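Local structure of glycogen synthase (Cyanobacterium sp. CLg1, 6GNF) at residues L40-V43 against T44-L47. The protein is a bacterial glycogen (starch) synthase, a two-domain glycosyltransferase-type protein with a GT-B fold, bound here to ADP and a glycan between its domains. Residues are numbered along the deposited sequence; the frame is centred on the assembly and turned at random.
Sequences LGDV and TEGL. With AC1 (4,6-dideoxy-4-{[(1S,4R,5S,6S)-4,5,6-trihydroxy-3-(hydroxymethyl)cyclohex-2-en-1-yl]amino}-alpha-D-glucopyranose), chain D.
Leu40 to Leu47 form two turns of one helix, joined by i to i+4 backbone bonds: Thr44 N to Leu40 O (3.1 Å, N-H...O 168°), Gly46 N to Asp42 O and Leu47 N to Val43 O. Glu45 N is held less well. It gives weak, bent bonds to both Gly41 O, four residues back, and Asp42 O, three back.

On one side, Leu40 CD1 lies 4.1 Å from Thr44 CG2, the two side chains crossing at a slant. Both also touch Asn170 of strand 166-170. Thr44 OG1 sits between its own backbone N and carbonyl carbon (chi1 59°). This turns it back to the previous turn, near Leu40 O and Gly41 O, both at 3.3 Å; its hydrogen bond goes to Glu30 O. Val43 CG1 reaches Leu47 CB at 4.4 Å, a loose apolar contact.

Asp42 OD1 and Glu45 OE1 are like charges 4.5 Å apart. The salt bridge of Glu45 OE2 to Lys306 probably eases their repulsion.

Leu40, Asp42 and Val43 of the first turn border the ligands. Leu40 N lies against C6B of AC1. Val43 CG2 makes a van der Waals contact with O6B of AC1 at 3.6 Å, and Asp42 touches ADP. The helix links strands 23-27 and 57-63 in a beta-alpha-beta unit of the Rossmann-like N-terminal domain. Its N-terminal end borders the ligand cleft, as in GT-B glycosyltransferases.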
ATOM      1  N   LEU A  40       2.125  -1.055   0.915  1.00 49.59           N
ATOM      2  CA  LEU A  40       2.868  -1.993   0.077  1.00 49.68           C
ATOM      3  C   LEU A  40       4.048  -2.602   0.832  1.00 47.96           C
ATOM      4  O   LEU A  40       4.249  -3.811   0.834  1.00 49.43           O
ATOM      5  CB  LEU A  40       3.378  -1.299  -1.188  1.00 50.05           C
ATOM      6  CG  LEU A  40       4.378  -2.084  -2.046  1.00 50.53           C
ATOM      7  CD1 LEU A  40       3.780  -3.403  -2.523  1.00 50.07           C
ATOM      8  CD2 LEU A  40       4.807  -1.247  -3.228  1.00 51.21           C
ATOM      9  N   GLY A  41       4.834  -1.744   1.462  1.00 47.97           N
ATOM     10  CA  GLY A  41       5.984  -2.190   2.235  1.00 47.99           C
ATOM     11  C   GLY A  41       5.639  -3.137   3.362  1.00 50.72           C
ATOM     12  O   GLY A  41       6.447  -4.022   3.675  1.00 47.97           O
ATOM     13  N   ASP A  42       4.490  -2.914   4.007  1.00 51.18           N
ATOM     14  CA  ASP A  42       4.039  -3.788   5.084  1.00 52.49           C
ATOM     15  C   ASP A  42       3.694  -5.174   4.569  1.00 51.37           C
ATOM     16  O   ASP A  42       4.088  -6.153   5.181  1.00 50.80           O
ATOM     17  CB  ASP A  42       2.839  -3.196   5.822  1.00 55.74           C
ATOM     18  CG  ASP A  42       3.191  -1.930   6.615  1.00 62.73           C
ATOM     19  OD1 ASP A  42       4.314  -1.804   7.164  1.00 66.07           O
ATOM     20  OD2 ASP A  42       2.318  -1.030   6.700  1.00 69.92           O
ATOM     21  N   VAL A  43       3.028  -5.257   3.419  1.00 50.89           N
ATOM     22  CA  VAL A  43       2.674  -6.551   2.839  1.00 50.71           C
ATOM     23  C   VAL A  43       3.936  -7.333   2.453  1.00 50.34           C
ATOM     24  O   VAL A  43       4.063  -8.515   2.792  1.00 49.25           O
ATOM     25  CB  VAL A  43       1.766  -6.398   1.605  1.00 51.00           C
ATOM     26  CG1 VAL A  43       1.541  -7.750   0.944  1.00 51.23           C
ATOM     27  CG2 VAL A  43       0.428  -5.756   1.990  1.00 52.78           C
ATOM     28  N   THR A  44       4.882  -6.673   1.794  1.00 50.23           N
ATOM     29  CA  THR A  44       6.109  -7.361   1.364  1.00 52.29           C
ATOM     30  C   THR A  44       7.045  -7.697   2.537  1.00 52.71           C
ATOM     31  O   THR A  44       7.988  -8.485   2.384  1.00 51.22           O
ATOM     32  CB  THR A  44       6.875  -6.581   0.272  1.00 51.27           C
ATOM     33  OG1 THR A  44       7.229  -5.290   0.753  1.00 55.91           O
ATOM     34  CG2 THR A  44       5.998  -6.388  -0.918  1.00 52.77           C
ATOM     35  N   GLU A  45       6.762  -7.143   3.713  1.00 52.75           N
ATOM     36  CA  GLU A  45       7.412  -7.600   4.933  1.00 53.37           C
ATOM     37  C   GLU A  45       6.683  -8.815   5.501  1.00 53.30           C
ATOM     38  O   GLU A  45       7.297  -9.852   5.708  1.00 55.01           O
ATOM     39  CB  GLU A  45       7.449  -6.488   5.980  1.00 55.49           C
ATOM     40  CG  GLU A  45       8.186  -6.891   7.253  1.00 58.67           C
ATOM     41  CD  GLU A  45       8.078  -5.879   8.381  1.00 59.16           C
ATOM     42  OE1 GLU A  45       7.480  -4.809   8.188  1.00 59.54           O
ATOM     43  OE2 GLU A  45       8.606  -6.145   9.472  1.00 65.50           O
ATOM     44  N   GLY A  46       5.384  -8.664   5.754  1.00 51.10           N
ATOM     45  CA  GLY A  46       4.611  -9.647   6.506  1.00 51.37           C
ATOM     46  C   GLY A  46       4.275 -10.945   5.806  1.00 51.32           C
ATOM     47  O   GLY A  46       4.383 -12.019   6.391  1.00 52.53           O
ATOM     48  N   LEU A  47       3.848 -10.851   4.555  1.00 50.61           N
ATOM     49  CA  LEU A  47       3.436 -12.040   3.809  1.00 51.58           C
ATOM     50  C   LEU A  47       4.627 -12.977   3.548  1.00 49.70           C
ATOM     51  O   LEU A  47       4.529 -14.173   3.821  1.00 54.08           O
ATOM     52  CB  LEU A  47       2.687 -11.648   2.523  1.00 51.17           C
ATOM     53  CG  LEU A  47       2.308 -12.754   1.532  1.00 52.28           C
ATOM     54  CD1 LEU A  47       1.560 -13.899   2.208  1.00 52.91           C
ATOM     55  CD2 LEU A  47       1.482 -12.178   0.387  1.00 51.27           C
TER
HETATM   56  C1  AC1 D   3       2.464   3.027  -3.422  1.00 62.34           C
HETATM   57  O2  AC1 D   3       2.109   1.386  -5.188  1.00 58.64           O
HETATM   58  C2  AC1 D   3       1.915   1.645  -3.782  1.00 61.16           C
HETATM   59  C4A AC1 D   3      -3.433  -1.304   0.305  1.00 50.53           C
HETATM   60  C3  AC1 D   3       0.439   1.505  -3.405  1.00 59.84           C
HETATM   61  O3  AC1 D   3       0.082   0.134  -3.611  1.00 59.98           O
HETATM   62  C4  AC1 D   3       0.176   1.938  -1.946  1.00 59.69           C
HETATM   63  N4A AC1 D   3      -1.235   1.821  -1.507  1.00 53.32           N
HETATM   64  C5  AC1 D   3       0.700   3.376  -1.807  1.00 60.63           C
HETATM   65  O5  AC1 D   3       2.105   3.402  -2.084  1.00 64.51           O
HETATM   66  C6  AC1 D   3       0.499   3.957  -0.416  1.00 63.55           C
HETATM   67  C1B AC1 D   3      -2.038   0.596  -1.530  1.00 49.71           C
HETATM   68  C2B AC1 D   3      -3.522   0.775  -1.091  1.00 51.61           C
HETATM   69  O2B AC1 D   3      -3.901   2.133  -0.892  1.00 50.03           O
HETATM   70  C3B AC1 D   3      -3.928   0.109   0.204  1.00 48.80           C
HETATM   71  O3B AC1 D   3      -5.353   0.063   0.278  1.00 51.50           O
HETATM   72  O4  AC1 D   3      -3.704  -1.730   1.644  1.00 51.99           O
HETATM   73  C5B AC1 D   3      -1.957  -1.376   0.008  1.00 47.20           C
HETATM   74  C7B AC1 D   3      -1.337  -0.501  -0.766  1.00 47.15           C
HETATM   75  C6B AC1 D   3      -1.174  -2.516   0.578  1.00 44.05           C
HETATM   76  O6B AC1 D   3      -1.772  -3.717   0.086  1.00 46.47           O